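Local atomic coordinates of alcohol dehydrogenase superfamily protein (Novosphingobium aromaticivorans, PDB entry 3GAZ), a protein that probably works as an NADP-dependent oxidoreductase of the medium-chain alcohol dehydrogenase superfamily, with a substrate that is not established. Residues A[10-15]-A[23-28]; A[49-54]-A[96-101]; A[206-211]-A[215-220]; A[231-236]-A[251-256]. All coordinates share one frame; numbering follows the deposited sequence.

Contact 1: A[10-15]-A[23-28]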
# COMPACT_ATOMS: atom_id res chain seq x y z
N ALA A 10 16.48 -3.24 -10.66
CA ALA A 10 15.37 -3.90 -9.99
C ALA A 10 14.53 -4.63 -11.03
O ALA A 10 14.51 -4.26 -12.21
CB ALA A 10 14.51 -2.88 -9.24
N ALA A 11 13.83 -5.66 -10.58
CA ALA A 11 12.96 -6.42 -11.46
C ALA A 11 11.56 -5.89 -11.22
O ALA A 11 11.08 -5.85 -10.08
CB ALA A 11 13.04 -7.91 -11.13
N VAL A 12 10.90 -5.48 -12.29
CA VAL A 12 9.56 -4.94 -12.18
C VAL A 12 8.54 -5.76 -12.95
O VAL A 12 8.77 -6.12 -14.10
CB VAL A 12 9.50 -3.48 -12.72
CG1 VAL A 12 8.10 -2.92 -12.56
CG2 VAL A 12 10.52 -2.61 -12.00
N VAL A 13 7.42 -6.07 -12.30
CA VAL A 13 6.35 -6.78 -12.97
C VAL A 13 5.45 -5.63 -13.40
O VAL A 13 4.88 -4.93 -12.56
CB VAL A 13 5.60 -7.74 -12.01
CG1 VAL A 13 4.42 -8.36 -12.73
CG2 VAL A 13 6.54 -8.83 -11.53
N GLU A 14 5.36 -5.41 -14.71
CA GLU A 14 4.59 -4.30 -15.25
C GLU A 14 3.08 -4.52 -15.31
O GLU A 14 2.31 -3.59 -15.07
CB GLU A 14 5.14 -3.96 -16.64
CG GLU A 14 6.66 -3.93 -16.66
CD GLU A 14 7.23 -3.32 -17.92
OE1 GLU A 14 6.79 -3.70 -19.02
OE2 GLU A 14 8.15 -2.48 -17.80
N GLU A 15 2.66 -5.73 -15.65
CA GLU A 15 1.25 -6.05 -15.74
C GLU A 15 0.99 -7.49 -15.32
O GLU A 15 1.92 -8.29 -15.23
CB GLU A 15 0.72 -5.82 -17.16
CG GLU A 15 1.38 -6.67 -18.25
CD GLU A 15 2.67 -6.07 -18.76
OE1 GLU A 15 2.69 -4.84 -19.03
OE2 GLU A 15 3.67 -6.81 -18.91
N ARG A 23 15.02 -3.22 -14.73
CA ARG A 23 15.01 -1.79 -15.01
C ARG A 23 16.03 -1.03 -14.16
O ARG A 23 16.32 -1.45 -13.03
CB ARG A 23 13.61 -1.22 -14.69
CG ARG A 23 12.47 -1.72 -15.57
CD ARG A 23 12.59 -1.14 -16.97
NE ARG A 23 12.86 0.30 -16.94
CZ ARG A 23 12.02 1.21 -16.46
NH1 ARG A 23 10.84 0.84 -15.96
NH2 ARG A 23 12.35 2.50 -16.47
N LYS A 24 16.56 0.07 -14.68
CA LYS A 24 17.49 0.89 -13.90
C LYS A 24 16.61 2.02 -13.38
O LYS A 24 16.09 2.82 -14.15
CB LYS A 24 18.61 1.46 -14.77
CG LYS A 24 19.56 2.39 -13.99
CD LYS A 24 20.80 2.77 -14.79
CE LYS A 24 20.48 3.66 -15.98
NZ LYS A 24 21.70 3.97 -16.78
N LEU A 25 16.42 2.06 -12.06
CA LEU A 25 15.56 3.06 -11.43
C LEU A 25 16.29 3.86 -10.37
O LEU A 25 17.41 3.53 -9.98
CB LEU A 25 14.36 2.37 -10.77
CG LEU A 25 13.59 1.37 -11.62
CD1 LEU A 25 12.62 0.59 -10.75
CD2 LEU A 25 12.86 2.10 -12.73
N ALA A 26 15.64 4.92 -9.90
CA ALA A 26 16.21 5.76 -8.86
C ALA A 26 16.48 4.90 -7.63
O ALA A 26 15.65 4.07 -7.25
CB ALA A 26 15.24 6.88 -8.52
N ARG A 27 17.64 5.08 -7.03
CA ARG A 27 17.98 4.33 -5.83
C ARG A 27 17.26 4.99 -4.66
O ARG A 27 17.32 6.20 -4.49
CB ARG A 27 19.49 4.35 -5.59
CG ARG A 27 19.93 3.48 -4.43
CD ARG A 27 21.43 3.56 -4.20
NE ARG A 27 22.18 3.12 -5.37
CZ ARG A 27 23.49 2.94 -5.40
NH1 ARG A 27 24.22 3.18 -4.32
NH2 ARG A 27 24.08 2.53 -6.51
N PRO A 28 16.55 4.19 -3.84
CA PRO A 28 15.82 4.72 -2.69
C PRO A 28 16.73 5.42 -1.70
O PRO A 28 17.92 5.11 -1.60
CB PRO A 28 15.19 3.47 -2.08
CG PRO A 28 15.01 2.58 -3.25
CD PRO A 28 16.30 2.75 -4.00
O HOH W 1 9.12 -1.31 -15.76

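Contact 2: A[49-54]-A[96-101]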
# COMPACT_ATOMS: atom_id res chain seq x y z
N ALA A 49 3.84 -14.92 -6.56
CA ALA A 49 3.32 -15.37 -7.84
C ALA A 49 1.84 -15.02 -7.97
O ALA A 49 1.37 -14.67 -9.05
CB ALA A 49 3.52 -16.88 -7.99
N LYS A 50 1.11 -15.12 -6.86
CA LYS A 50 -0.31 -14.79 -6.89
C LYS A 50 -0.43 -13.30 -7.19
O LYS A 50 -1.33 -12.87 -7.92
CB LYS A 50 -0.97 -15.11 -5.55
CG LYS A 50 -2.45 -14.80 -5.54
CD LYS A 50 -3.07 -14.99 -4.15
CE LYS A 50 -3.76 -16.33 -4.00
NZ LYS A 50 -4.54 -16.38 -2.73
N ILE A 51 0.48 -12.51 -6.63
CA ILE A 51 0.49 -11.07 -6.85
C ILE A 51 0.87 -10.76 -8.30
O ILE A 51 0.31 -9.85 -8.92
CB ILE A 51 1.48 -10.35 -5.89
CG1 ILE A 51 0.94 -10.40 -4.46
CG2 ILE A 51 1.68 -8.90 -6.32
CD1 ILE A 51 1.97 -10.00 -3.40
N ARG A 52 1.82 -11.52 -8.84
CA ARG A 52 2.27 -11.33 -10.21
C ARG A 52 1.11 -11.56 -11.17
O ARG A 52 0.97 -10.86 -12.18
CB ARG A 52 3.39 -12.32 -10.54
CG ARG A 52 3.90 -12.24 -11.97
CD ARG A 52 4.85 -13.39 -12.26
NE ARG A 52 5.45 -13.29 -13.59
CZ ARG A 52 6.11 -14.27 -14.18
NH1 ARG A 52 6.26 -15.44 -13.57
NH2 ARG A 52 6.63 -14.09 -15.39
N ALA A 53 0.27 -12.53 -10.84
CA ALA A 53 -0.89 -12.86 -11.67
C ALA A 53 -2.05 -11.89 -11.42
O ALA A 53 -3.08 -11.97 -12.08
CB ALA A 53 -1.34 -14.30 -11.38
N GLY A 54 -1.85 -10.98 -10.48
CA GLY A 54 -2.89 -10.00 -10.17
C GLY A 54 -4.10 -10.64 -9.52
O GLY A 54 -5.23 -10.17 -9.70
N GLY A 96 8.76 -5.96 2.55
CA GLY A 96 7.85 -5.35 1.59
C GLY A 96 7.22 -6.33 0.64
O GLY A 96 6.97 -7.48 1.00
N GLY A 97 6.96 -5.89 -0.59
CA GLY A 97 6.36 -6.77 -1.57
C GLY A 97 4.85 -6.77 -1.50
O GLY A 97 4.18 -7.37 -2.34
N VAL A 98 4.31 -6.10 -0.49
CA VAL A 98 2.86 -6.00 -0.29
C VAL A 98 2.46 -4.60 0.16
O VAL A 98 3.30 -3.80 0.58
CB VAL A 98 2.37 -6.99 0.78
CG1 VAL A 98 2.71 -8.42 0.38
CG2 VAL A 98 3.00 -6.65 2.13
N GLY A 99 1.17 -4.30 0.07
CA GLY A 99 0.65 -3.01 0.49
C GLY A 99 1.31 -1.79 -0.13
O GLY A 99 1.32 -0.71 0.48
N GLY A 100 1.85 -1.94 -1.34
CA GLY A 100 2.49 -0.82 -2.00
C GLY A 100 3.96 -0.63 -1.64
O GLY A 100 4.63 0.24 -2.18
N LEU A 101 4.46 -1.45 -0.72
CA LEU A 101 5.86 -1.37 -0.30
C LEU A 101 6.75 -1.97 -1.38
O LEU A 101 6.41 -3.01 -1.96
CB LEU A 101 6.06 -2.13 1.01
CG LEU A 101 5.42 -1.54 2.27
CD1 LEU A 101 5.41 -2.57 3.38
CD2 LEU A 101 6.20 -0.29 2.71

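Contact 3: A[206-211]-A[215-220]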
# COMPACT_ATOMS: atom_id res chain seq x y z
N ASP A 206 -6.41 -42.21 12.73
CA ASP A 206 -5.41 -43.26 12.73
C ASP A 206 -4.08 -42.80 13.33
O ASP A 206 -3.55 -43.47 14.22
CB ASP A 206 -5.20 -43.80 11.31
CG ASP A 206 -6.47 -44.38 10.71
OD1 ASP A 206 -7.35 -44.82 11.49
OD2 ASP A 206 -6.60 -44.41 9.47
N TYR A 207 -3.53 -41.68 12.88
CA TYR A 207 -2.27 -41.25 13.47
C TYR A 207 -2.44 -40.72 14.89
O TYR A 207 -1.51 -40.76 15.68
CB TYR A 207 -1.51 -40.24 12.58
CG TYR A 207 -2.23 -38.99 12.13
CD1 TYR A 207 -2.63 -38.84 10.80
CD2 TYR A 207 -2.44 -37.93 13.01
CE1 TYR A 207 -3.21 -37.65 10.35
CE2 TYR A 207 -3.02 -36.73 12.57
CZ TYR A 207 -3.40 -36.60 11.24
OH TYR A 207 -3.94 -35.41 10.81
N ALA A 208 -3.65 -40.25 15.22
CA ALA A 208 -3.91 -39.76 16.57
C ALA A 208 -3.93 -40.97 17.51
O ALA A 208 -3.48 -40.91 18.66
CB ALA A 208 -5.26 -39.04 16.63
N ALA A 209 -4.46 -42.08 17.01
CA ALA A 209 -4.53 -43.31 17.79
C ALA A 209 -3.12 -43.85 18.06
O ALA A 209 -2.79 -44.20 19.19
CB ALA A 209 -5.36 -44.36 17.07
N GLU A 210 -2.29 -43.92 17.02
CA GLU A 210 -0.94 -44.44 17.16
C GLU A 210 -0.03 -43.61 18.05
O GLU A 210 0.78 -44.15 18.80
CB GLU A 210 -0.26 -44.58 15.78
CG GLU A 210 1.13 -45.23 15.85
CD GLU A 210 1.94 -45.09 14.56
OE1 GLU A 210 1.37 -44.76 13.51
OE2 GLU A 210 3.17 -45.32 14.62
N HIS A 211 -0.16 -42.29 17.97
CA HIS A 211 0.73 -41.41 18.72
C HIS A 211 0.23 -40.68 19.96
O HIS A 211 1.03 -40.16 20.73
CB HIS A 211 1.33 -40.38 17.76
CG HIS A 211 2.08 -41.00 16.62
ND1 HIS A 211 3.24 -41.71 16.80
CD2 HIS A 211 1.83 -41.01 15.29
CE1 HIS A 211 3.67 -42.15 15.62
NE2 HIS A 211 2.83 -41.74 14.69
N GLN A 215 -6.17 -39.70 21.93
CA GLN A 215 -6.65 -38.46 22.55
C GLN A 215 -6.62 -37.27 21.59
O GLN A 215 -7.48 -36.39 21.65
CB GLN A 215 -5.79 -38.11 23.77
CG GLN A 215 -5.87 -39.08 24.93
CD GLN A 215 -7.28 -39.27 25.44
OE1 GLN A 215 -7.95 -40.24 25.10
NE2 GLN A 215 -7.74 -38.32 26.25
N GLY A 216 -5.62 -37.24 20.72
CA GLY A 216 -5.48 -36.13 19.80
C GLY A 216 -4.29 -35.31 20.28
O GLY A 216 -3.64 -35.68 21.26
N PHE A 217 -4.02 -34.20 19.62
CA PHE A 217 -2.89 -33.34 19.96
C PHE A 217 -3.31 -32.03 20.65
O PHE A 217 -4.35 -31.47 20.32
CB PHE A 217 -2.10 -33.00 18.69
CG PHE A 217 -1.68 -34.21 17.90
CD1 PHE A 217 -0.41 -34.77 18.08
CD2 PHE A 217 -2.54 -34.79 16.98
CE1 PHE A 217 -0.02 -35.90 17.36
CE2 PHE A 217 -2.16 -35.92 16.25
CZ PHE A 217 -0.90 -36.47 16.44
N ASP A 218 -2.50 -31.56 21.59
CA ASP A 218 -2.81 -30.31 22.30
C ASP A 218 -2.87 -29.13 21.32
O ASP A 218 -3.72 -28.24 21.45
CB ASP A 218 -1.74 -29.98 23.34
CG ASP A 218 -1.64 -31.02 24.44
OD1 ASP A 218 -2.69 -31.42 24.99
OD2 ASP A 218 -0.51 -31.43 24.77
N LEU A 219 -1.97 -29.13 20.35
CA LEU A 219 -1.90 -28.05 19.37
C LEU A 219 -1.71 -28.55 17.94
O LEU A 219 -0.85 -29.39 17.69
CB LEU A 219 -0.74 -27.12 19.75
CG LEU A 219 -0.42 -25.90 18.87
CD1 LEU A 219 -1.64 -24.98 18.77
CD2 LEU A 219 0.76 -25.15 19.49
N VAL A 220 -2.52 -28.05 17.02
CA VAL A 220 -2.41 -28.44 15.61
C VAL A 220 -2.19 -27.20 14.74
O VAL A 220 -2.99 -26.26 14.78
CB VAL A 220 -3.68 -29.15 15.10
CG1 VAL A 220 -3.50 -29.52 13.62
CG2 VAL A 220 -3.95 -30.42 15.92

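Contact 4: A[231-236]-A[251-256]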
# COMPACT_ATOMS: atom_id res chain seq x y z
N ALA A 231 -9.16 -31.57 8.70
CA ALA A 231 -8.46 -32.70 9.28
C ALA A 231 -7.83 -32.28 10.62
O ALA A 231 -7.74 -33.08 11.55
CB ALA A 231 -7.38 -33.20 8.32
N SER A 232 -7.41 -31.02 10.69
CA SER A 232 -6.80 -30.50 11.91
C SER A 232 -7.84 -30.46 13.03
O SER A 232 -7.52 -30.73 14.19
CB SER A 232 -6.26 -29.09 11.65
OG SER A 232 -5.25 -29.11 10.65
N PHE A 233 -9.07 -30.10 12.70
CA PHE A 233 -10.13 -30.05 13.69
C PHE A 233 -10.36 -31.47 14.20
O PHE A 233 -10.75 -31.68 15.35
CB PHE A 233 -11.44 -29.52 13.08
CG PHE A 233 -11.42 -28.05 12.73
CD1 PHE A 233 -10.43 -27.20 13.20
CD2 PHE A 233 -12.46 -27.51 11.98
CE1 PHE A 233 -10.46 -25.83 12.92
CE2 PHE A 233 -12.51 -26.14 11.70
CZ PHE A 233 -11.51 -25.30 12.18
N SER A 234 -10.12 -32.44 13.33
CA SER A 234 -10.31 -33.84 13.68
C SER A 234 -9.20 -34.39 14.58
O SER A 234 -9.45 -35.23 15.44
CB SER A 234 -10.41 -34.67 12.39
OG SER A 234 -10.62 -36.04 12.68
N ALA A 235 -7.98 -33.90 14.39
CA ALA A 235 -6.83 -34.36 15.16
C ALA A 235 -6.60 -33.68 16.51
O ALA A 235 -5.86 -34.19 17.35
CB ALA A 235 -5.56 -34.23 14.31
N VAL A 236 -7.22 -32.52 16.72
CA VAL A 236 -7.03 -31.78 17.97
C VAL A 236 -7.67 -32.45 19.19
O VAL A 236 -8.73 -33.07 19.09
CB VAL A 236 -7.57 -30.32 17.83
CG1 VAL A 236 -9.09 -30.30 17.78
CG2 VAL A 236 -7.04 -29.45 18.97
N HIS A 251 -15.76 -23.59 6.60
CA HIS A 251 -15.59 -24.88 7.25
C HIS A 251 -16.69 -25.23 8.24
O HIS A 251 -17.34 -24.35 8.81
CB HIS A 251 -14.24 -24.94 7.97
CG HIS A 251 -13.06 -24.86 7.05
ND1 HIS A 251 -12.57 -23.66 6.57
CD2 HIS A 251 -12.29 -25.83 6.50
CE1 HIS A 251 -11.55 -23.90 5.77
NE2 HIS A 251 -11.36 -25.20 5.71
N LYS A 252 -16.90 -26.53 8.43
CA LYS A 252 -17.89 -27.02 9.38
C LYS A 252 -17.24 -26.88 10.75
O LYS A 252 -16.18 -27.45 11.00
CB LYS A 252 -18.21 -28.48 9.09
CG LYS A 252 -19.04 -29.16 10.17
CD LYS A 252 -20.38 -28.47 10.38
CE LYS A 252 -21.40 -29.46 10.89
NZ LYS A 252 -21.54 -30.61 9.96
N LEU A 253 -17.87 -26.12 11.64
CA LEU A 253 -17.31 -25.89 12.96
C LEU A 253 -17.73 -26.88 14.05
O LEU A 253 -17.19 -26.84 15.16
CB LEU A 253 -17.64 -24.47 13.42
CG LEU A 253 -17.18 -23.36 12.46
CD1 LEU A 253 -17.38 -21.99 13.11
CD2 LEU A 253 -15.71 -23.57 12.12
N ALA A 254 -18.66 -27.77 13.74
CA ALA A 254 -19.15 -28.75 14.71
C ALA A 254 -18.07 -29.42 15.58
O ALA A 254 -18.23 -29.54 16.79
CB ALA A 254 -19.99 -29.82 14.00
N PRO A 255 -16.97 -29.89 14.96
CA PRO A 255 -15.91 -30.54 15.74
C PRO A 255 -15.38 -29.71 16.90
O PRO A 255 -15.01 -30.25 17.95
CB PRO A 255 -14.85 -30.82 14.69
CG PRO A 255 -15.67 -31.10 13.46
CD PRO A 255 -16.70 -29.98 13.52
N LEU A 256 -15.33 -28.39 16.72
CA LEU A 256 -14.83 -27.51 17.77
C LEU A 256 -15.76 -27.44 18.97
O LEU A 256 -15.31 -27.21 20.10
CB LEU A 256 -14.58 -26.10 17.21
CG LEU A 256 -13.43 -26.01 16.20
CD1 LEU A 256 -13.26 -24.57 15.77
CD2 LEU A 256 -12.15 -26.53 16.83

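Contact 1: A[10-15]-A[23-28]
A10 and R23 face each other as an antiparallel hydrogen-bonded pair, their CA atoms 5.5 Å apart, and their main chains are joined in both directions. A10 N gives its hydrogen to R23 O at 3.0 Å, and R23 N gives its own to A10 O at 2.8 Å. The axes of the short pieces 10-13 and 23-26 stand at 102° to one another, a strongly twisted and coiled pairing in which A10 with R23 is the bridge that these two segments share. Together they are the two arms of a beta hairpin, strands 7-13 and 20-26, whose backbone ladder goes on through V12 with V21 and L25 with M8. On the face of the hairpin that carries A10 and R23, V12 and L25 add a small apolar patch. L25 CD1 meets CG2 of V12 at 4.0 Å and also reaches the methyl of A10. The V12 branch that makes this contact, CG2, stands opposite the carbonyl carbon while CG1 lies anti to the backbone N (chi1 -178°), and its other neighbour is R23 CG. The arginine chain folds at chi2 and chi3, which brings its guanidinium back over L25; CD2 of that leucine lies 3.6 Å from the guanidinium plane, displaced toward the rim. On the edge of the same group, in its plane, a water accepts from R23 NH1 at 2.8 Å and donates to E14 OE2, a mediated link between opposite charges that do not touch directly. R23 NH2 makes a salt bridge with E188 OE1 of the second subunit, where the arginine also packs on R191.

Contact 2: A[49-54]-A[96-101]
I51 pushes its terminal methyl, CD1, against the main chain of the glycine-rich loop 96-101, where it lies 3.6 Å from G97 O and 4.2 Å from V98 CG1. The chain stays extended beyond CG1 (chi2 168°), and this carries CD1 outward from helix 46-52 to the loop. The I51 and V98 side chains cross at about a right angle and touch through one pair of methyls, I51 CD1 and V98 CG1, and only 72 Å² is buried in all. V98 offers CG1, the methyl standing opposite its own carbonyl carbon; its side chain also packs on L272 of helix 270-274. Apart from this touch, the loop is shaped by its own backbone. V98 to L101 form a type I' beta turn, with G99 and G100 at its two corners, both at positive phi, and it is closed by L101 N to V98 O at 2.9 Å. G97 N bonds back to L101 O, and Q61 takes hold of the turn from outside through G100 N and L101 O. A side chain on G97 would be jammed against the carbonyl oxygen of G96, which accounts for the glycine there. At the far end of segment 49-54, G54 finishes the helix with a Schellman motif. I51 packs on A56 and A59 as well. The contact thus joins a helix end to the loop between strands 90-94 and 108-112, a piece of buried packing within the GroES-like domain of medium-chain dehydrogenases.

Contact 3: A[206-211]-A[215-220]
Y207 meets F217 rim to rim: its CD2 lies 3.8 Å from F217 CE2, each atom near the plane of the other ring, so neither ring covers the other's face. The tyrosine reaches this place with CG set between its backbone N and carbonyl carbon (chi1 54°), which brings the end of the ring toward F217, the two side chains crossing at about a right angle, and its hydroxyl has a weak hydrogen bond with Q157 NE2. A208, next along the helix, lets the chain come close; its CA is 5.1 Å from that of G216 and its CB is 4.3 Å from G216 CA. The same methyl touches F217 CE2 at 4.4 Å. A208 O is bonded by T212 OG1, and this hydroxyl is also bonded to G216 N, so one side chain ties the helix end to the start of the strand. G216 has phi 107°, and a CB there would collide with the carbonyl oxygen of Q215. Further on, E210 lays its CG 4.0 Å above the centre of the H211 ring. H211 and F217 both meet the ring of F179, which draws the two segments into one aromatic cluster. Here helix 204-212 returns the chain from strand 196-199 to strand 217-222 on the other side of 153-157, the long beta-alpha-beta crossover that joins the two halves of a Rossmann fold.

Contact 4: A[231-236]-A[251-256]
F233, on helix 227-235, comes nearest the other segment at P255, with their CA atoms 6.2 Å apart where the chain enters helix 254-258. The phenylalanine carries nearly the whole contact, with its ring lodged among the residues from H251 to L256. L256 lies over one face: its CG stands 4.3 Å from the ring centroid and only 4° off the normal, a CH-pi contact, with CD1 near CZ and CD2 near CD1 of the ring. At the edge, close to the ring plane, K252 O is 3.8 Å from F233 CD2, so the carbonyl oxygen looks at the hydrogen-bearing rim. L253 CD2 approaches F233 CE2 obliquely at 4.1 Å, and the methylene CB of H251 comes to the same ring atom, while the imidazole turns elsewhere and bonds G226 O through NE2. Closer to the backbone, F233 CB rests on P255 CB at 4.0 Å. With CG placed opposite its carbonyl carbon (chi1 -70°), the ring leans outward from the helix toward this second segment. Replacing F233 by an alanine is likely to leave L256 without a ring face to lie on and to open a gap between helix 227-235 and residues 251-253. The carbonyl oxygens of F233, S234 and V236 all accept from K259 NZ, a positive charge that is likely to suit the negative end of the helix dipole. The two segments therefore meet mainly by apolar and aromatic packing, with one carbonyl oxygen at the ring edge and no hydrogen bond between them, while K259 and G226 supply polar partners from outside.

How the contacts relate
Contacts 2 and 3 are buried, contact 1 is partly buried and contact 4 lies at the surface. Contacts 1 and 2 belong to the half of the chain that holds the GroES-like domain and touch through V13 and R52; contacts 3 and 4 share the Rossmann-type half, their centres about 13 Å apart, with F217 N probably hydrogen-bonded to A235 O and V220 packed on S232. About 49 Å separates the centres of contacts 1 and 3. Chemistry follows place: paired backbone, a water-linked charge and an arginine that reaches on to the second subunit mark contact 1, whereas contact 2 is a sparse touch of methyl and carbonyl, and contacts 3 and 4 depend on aromatic rings.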